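Local coordinates for exported protein (Bacteroides fragilis, PDB 4JX0) that is of unknown function but binds magnesium and joins a BT_3987-like N-terminal domain to a domain of the F5/F8 type C family, at residues 24-38 against 150-163. Sequence-based numbering, arbitrary orientation.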
# COMPACT_ATOMS: atom_id res chain seq x y z
N ASP A 24 -5.57 -6.57 29.86
CA ASP A 24 -5.14 -5.34 30.56
C ASP A 24 -6.32 -4.58 31.18
O ASP A 24 -6.16 -4.05 32.29
CB ASP A 24 -4.34 -4.41 29.63
CG ASP A 24 -5.10 -3.94 28.41
OD1 ASP A 24 -5.45 -4.80 27.57
OD2 ASP A 24 -5.32 -2.72 28.28
N ILE A 25 -7.48 -4.50 30.50
CA ILE A 25 -8.64 -3.80 31.05
C ILE A 25 -9.40 -4.74 32.00
O ILE A 25 -10.08 -4.24 32.89
CB ILE A 25 -9.56 -3.14 29.98
CG1 ILE A 25 -10.29 -4.16 29.11
CG2 ILE A 25 -8.80 -2.13 29.12
CD1 ILE A 25 -11.73 -4.06 29.24
N ARG A 26 -9.26 -6.09 31.86
CA ARG A 26 -9.86 -7.04 32.80
C ARG A 26 -9.17 -6.90 34.17
O ARG A 26 -9.84 -7.06 35.20
CB ARG A 26 -9.75 -8.49 32.29
CG ARG A 26 -10.57 -9.50 33.10
CD ARG A 26 -10.26 -10.96 32.80
NE ARG A 26 -11.27 -11.58 31.94
CZ ARG A 26 -11.24 -11.64 30.60
NH1 ARG A 26 -10.22 -11.11 29.93
NH2 ARG A 26 -12.23 -12.23 29.93
N GLU A 27 -7.86 -6.59 34.19
CA GLU A 27 -7.10 -6.35 35.43
C GLU A 27 -7.59 -5.06 36.09
O GLU A 27 -7.75 -5.05 37.31
CB GLU A 27 -5.59 -6.26 35.17
CG GLU A 27 -4.92 -7.61 34.96
CD GLU A 27 -3.46 -7.56 34.56
OE1 GLU A 27 -2.84 -6.48 34.69
OE2 GLU A 27 -2.92 -8.62 34.14
N GLN A 28 -7.83 -3.98 35.31
CA GLN A 28 -8.36 -2.71 35.83
C GLN A 28 -9.74 -2.90 36.44
O GLN A 28 -10.05 -2.27 37.46
CB GLN A 28 -8.47 -1.63 34.75
CG GLN A 28 -7.19 -0.87 34.44
CD GLN A 28 -7.51 0.43 33.74
OE1 GLN A 28 -7.22 0.61 32.54
NE2 GLN A 28 -8.12 1.38 34.47
N LEU A 29 -10.60 -3.71 35.80
CA LEU A 29 -11.94 -4.00 36.32
C LEU A 29 -11.86 -4.79 37.63
O LEU A 29 -12.74 -4.66 38.47
CB LEU A 29 -12.79 -4.77 35.30
CG LEU A 29 -13.25 -3.99 34.07
CD1 LEU A 29 -13.74 -4.94 33.00
CD2 LEU A 29 -14.33 -2.98 34.41
N GLY A 30 -10.83 -5.62 37.78
CA GLY A 30 -10.59 -6.39 38.99
C GLY A 30 -10.18 -5.52 40.16
O GLY A 30 -10.72 -5.69 41.26
N ILE A 31 -9.25 -4.57 39.95
CA ILE A 31 -8.78 -3.69 41.03
C ILE A 31 -9.85 -2.65 41.39
O ILE A 31 -9.88 -2.21 42.54
CB ILE A 31 -7.40 -3.03 40.74
CG1 ILE A 31 -7.43 -2.07 39.55
CG2 ILE A 31 -6.32 -4.10 40.55
CD1 ILE A 31 -6.37 -1.01 39.60
N ASP A 32 -10.71 -2.26 40.43
CA ASP A 32 -11.79 -1.30 40.66
C ASP A 32 -13.03 -1.72 39.88
O ASP A 32 -13.26 -1.23 38.78
CB ASP A 32 -11.35 0.12 40.27
CG ASP A 32 -12.41 1.21 40.41
OD1 ASP A 32 -13.43 0.96 41.09
OD2 ASP A 32 -12.22 2.30 39.82
N PRO A 33 -13.89 -2.57 40.47
CA PRO A 33 -15.11 -2.97 39.76
C PRO A 33 -16.25 -1.94 39.84
O PRO A 33 -17.36 -2.26 39.42
CB PRO A 33 -15.49 -4.29 40.45
CG PRO A 33 -14.95 -4.18 41.81
CD PRO A 33 -13.77 -3.24 41.78
N PHE A 34 -15.99 -0.70 40.33
CA PHE A 34 -17.00 0.34 40.48
C PHE A 34 -16.86 1.48 39.45
O PHE A 34 -17.47 2.54 39.63
CB PHE A 34 -16.91 0.89 41.90
CG PHE A 34 -17.04 -0.23 42.91
CD1 PHE A 34 -18.27 -0.83 43.15
CD2 PHE A 34 -15.92 -0.78 43.51
CE1 PHE A 34 -18.39 -1.89 44.05
CE2 PHE A 34 -16.04 -1.84 44.40
CZ PHE A 34 -17.27 -2.39 44.67
N THR A 35 -16.11 1.25 38.36
CA THR A 35 -15.93 2.22 37.28
C THR A 35 -16.00 1.50 35.95
O THR A 35 -15.15 0.64 35.70
CB THR A 35 -14.59 2.95 37.40
OG1 THR A 35 -14.43 3.44 38.72
CG2 THR A 35 -14.47 4.11 36.42
N ASP A 36 -16.99 1.84 35.10
CA ASP A 36 -17.08 1.28 33.75
C ASP A 36 -16.01 1.98 32.95
O ASP A 36 -15.78 3.17 33.15
CB ASP A 36 -18.48 1.48 33.13
CG ASP A 36 -19.58 0.71 33.84
OD1 ASP A 36 -19.29 -0.38 34.38
OD2 ASP A 36 -20.73 1.20 33.87
N LEU A 37 -15.28 1.25 32.11
CA LEU A 37 -14.18 1.85 31.35
C LEU A 37 -14.54 2.00 29.89
O LEU A 37 -15.18 1.11 29.34
CB LEU A 37 -12.91 1.00 31.49
CG LEU A 37 -12.43 0.74 32.91
CD1 LEU A 37 -11.34 -0.30 32.93
CD2 LEU A 37 -11.96 2.01 33.57
N VAL A 38 -14.13 3.13 29.28
CA VAL A 38 -14.31 3.42 27.86
C VAL A 38 -12.92 3.33 27.23
O VAL A 38 -11.98 3.94 27.75
CB VAL A 38 -14.99 4.79 27.60
CG1 VAL A 38 -15.23 5.01 26.11
CG2 VAL A 38 -16.30 4.89 28.37
N MSE A 150 -13.77 12.05 26.15
CA MSE A 150 -15.20 12.06 26.46
C MSE A 150 -15.64 13.51 26.55
O MSE A 150 -14.91 14.32 27.12
CB MSE A 150 -15.49 11.34 27.77
CG MSE A 150 -15.46 9.85 27.65
SE MSE A 150 -16.11 9.00 29.28
CE MSE A 150 -14.95 9.85 30.60
N GLU A 151 -16.82 13.84 26.02
CA GLU A 151 -17.28 15.23 26.01
C GLU A 151 -17.65 15.72 27.42
O GLU A 151 -17.00 16.64 27.94
CB GLU A 151 -18.47 15.41 25.06
CG GLU A 151 -18.84 16.85 24.78
CD GLU A 151 -20.04 16.99 23.88
OE1 GLU A 151 -19.89 16.77 22.65
OE2 GLU A 151 -21.14 17.31 24.39
N GLY A 152 -18.67 15.12 28.02
CA GLY A 152 -19.16 15.55 29.32
C GLY A 152 -18.49 14.87 30.49
O GLY A 152 -17.42 14.27 30.37
N SER A 153 -19.15 14.99 31.65
CA SER A 153 -18.77 14.36 32.90
C SER A 153 -19.87 13.36 33.23
O SER A 153 -21.04 13.74 33.35
CB SER A 153 -18.59 15.40 34.01
OG SER A 153 -17.94 14.86 35.15
N HIS A 154 -19.50 12.06 33.29
CA HIS A 154 -20.41 10.96 33.57
C HIS A 154 -19.95 10.28 34.85
O HIS A 154 -18.75 10.13 35.06
CB HIS A 154 -20.39 9.99 32.38
CG HIS A 154 -20.98 10.56 31.12
ND1 HIS A 154 -22.34 10.75 30.99
CD2 HIS A 154 -20.37 10.95 29.98
CE1 HIS A 154 -22.53 11.23 29.77
NE2 HIS A 154 -21.37 11.38 29.13
N GLU A 155 -20.89 9.89 35.73
CA GLU A 155 -20.55 9.30 37.03
C GLU A 155 -20.19 7.81 36.93
O GLU A 155 -20.88 7.06 36.25
CB GLU A 155 -21.71 9.48 38.03
CG GLU A 155 -22.10 10.93 38.26
CD GLU A 155 -23.04 11.20 39.42
OE1 GLU A 155 -23.45 10.23 40.11
OE2 GLU A 155 -23.31 12.39 39.70
N HIS A 156 -19.11 7.39 37.63
CA HIS A 156 -18.61 6.01 37.65
C HIS A 156 -18.30 5.53 36.22
O HIS A 156 -18.67 4.42 35.83
CB HIS A 156 -19.58 5.06 38.36
CG HIS A 156 -19.71 5.35 39.82
ND1 HIS A 156 -19.01 4.63 40.77
CD2 HIS A 156 -20.46 6.28 40.45
CE1 HIS A 156 -19.34 5.15 41.94
NE2 HIS A 156 -20.20 6.15 41.79
N LEU A 157 -17.62 6.39 35.46
CA LEU A 157 -17.22 6.15 34.08
C LEU A 157 -15.91 6.88 33.83
O LEU A 157 -15.77 8.02 34.25
CB LEU A 157 -18.30 6.66 33.12
CG LEU A 157 -18.12 6.30 31.64
CD1 LEU A 157 -18.44 4.84 31.38
CD2 LEU A 157 -18.97 7.18 30.77
N ALA A 158 -14.98 6.23 33.12
CA ALA A 158 -13.69 6.83 32.81
C ALA A 158 -13.04 6.21 31.59
O ALA A 158 -13.39 5.10 31.20
CB ALA A 158 -12.77 6.67 34.00
N ILE A 159 -12.08 6.93 30.98
CA ILE A 159 -11.31 6.39 29.87
C ILE A 159 -10.27 5.48 30.51
O ILE A 159 -9.65 5.88 31.50
CB ILE A 159 -10.70 7.51 28.98
CG1 ILE A 159 -11.81 8.29 28.24
CG2 ILE A 159 -9.70 6.91 27.98
CD1 ILE A 159 -11.46 9.70 28.00
N ALA A 160 -10.09 4.25 29.99
CA ALA A 160 -9.14 3.28 30.55
C ALA A 160 -7.70 3.83 30.55
O ALA A 160 -7.35 4.65 29.69
CB ALA A 160 -9.20 1.97 29.80
N ARG A 161 -6.88 3.38 31.51
CA ARG A 161 -5.48 3.82 31.63
C ARG A 161 -4.72 3.46 30.34
O ARG A 161 -4.15 4.33 29.68
CB ARG A 161 -4.82 3.19 32.89
CG ARG A 161 -5.37 3.78 34.19
CD ARG A 161 -5.12 2.91 35.41
NE ARG A 161 -5.78 3.47 36.60
CZ ARG A 161 -5.74 2.95 37.82
NH1 ARG A 161 -5.06 1.82 38.05
NH2 ARG A 161 -6.38 3.54 38.82
N THR A 162 -4.80 2.18 29.97
CA THR A 162 -4.23 1.62 28.74
C THR A 162 -5.31 1.60 27.65
O THR A 162 -6.47 1.84 27.96
CB THR A 162 -3.72 0.22 29.04
OG1 THR A 162 -4.81 -0.54 29.59
CG2 THR A 162 -2.56 0.22 30.02
N ARG A 163 -4.94 1.31 26.39
CA ARG A 163 -5.86 1.24 25.24
C ARG A 163 -6.70 2.53 25.06
O ARG A 163 -7.87 2.46 24.69
CB ARG A 163 -6.78 -0.01 25.33
CG ARG A 163 -6.00 -1.30 25.24
CD ARG A 163 -6.87 -2.54 25.26
NE ARG A 163 -6.11 -3.74 24.89
CZ ARG A 163 -5.79 -4.11 23.65
NH1 ARG A 163 -6.17 -3.38 22.61
NH2 ARG A 163 -5.10 -5.23 23.44
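The imidazole of His-156 meets the carbonyl oxygen of Phe-34 at its edge, in the ring plane, with ND1 donating to O over 2.8 Å. At the other end, Asp-24 OD1 lies at the edge of the Arg-163 guanidinium, accepting the charged N-H of NE, a salt bridge (3.0 Å). The Gln-28 amide comes obliquely to the Arg-161 guanidinium, planes 11° apart, NE2 alongside Arg-161 CD (3.5 Å). Between these ends, strand 157-159, outermost within this chain, pairs in parallel with 36-38 in the mixed sheet of the probably E-set-like N-terminal domain. Four backbone bonds alternate: Asp-36 N to His-156 O, Ala-158 N to Asp-36 O, Val-38 N to Ala-158 O and Ala-160 N to Val-38 O. Branched Val-38 suits its buried place: CG2 packs on Leu-157 CD1 (3.7 Å). Just past the strand, small Ala-160 puts CB between Ile-25 CG2 and Leu-37 CB (4.2 Å to each). Long Gln-28 reaches from the helix so that OE1 accepts from Arg-161 N (3.0 Å). A carboxylate suits Asp-24, its two oxygens serving two donors: a chi1 of 60° turns it to both, and OD2 accepts from Thr-162 OG1 with its anti lone pair (2.6 Å).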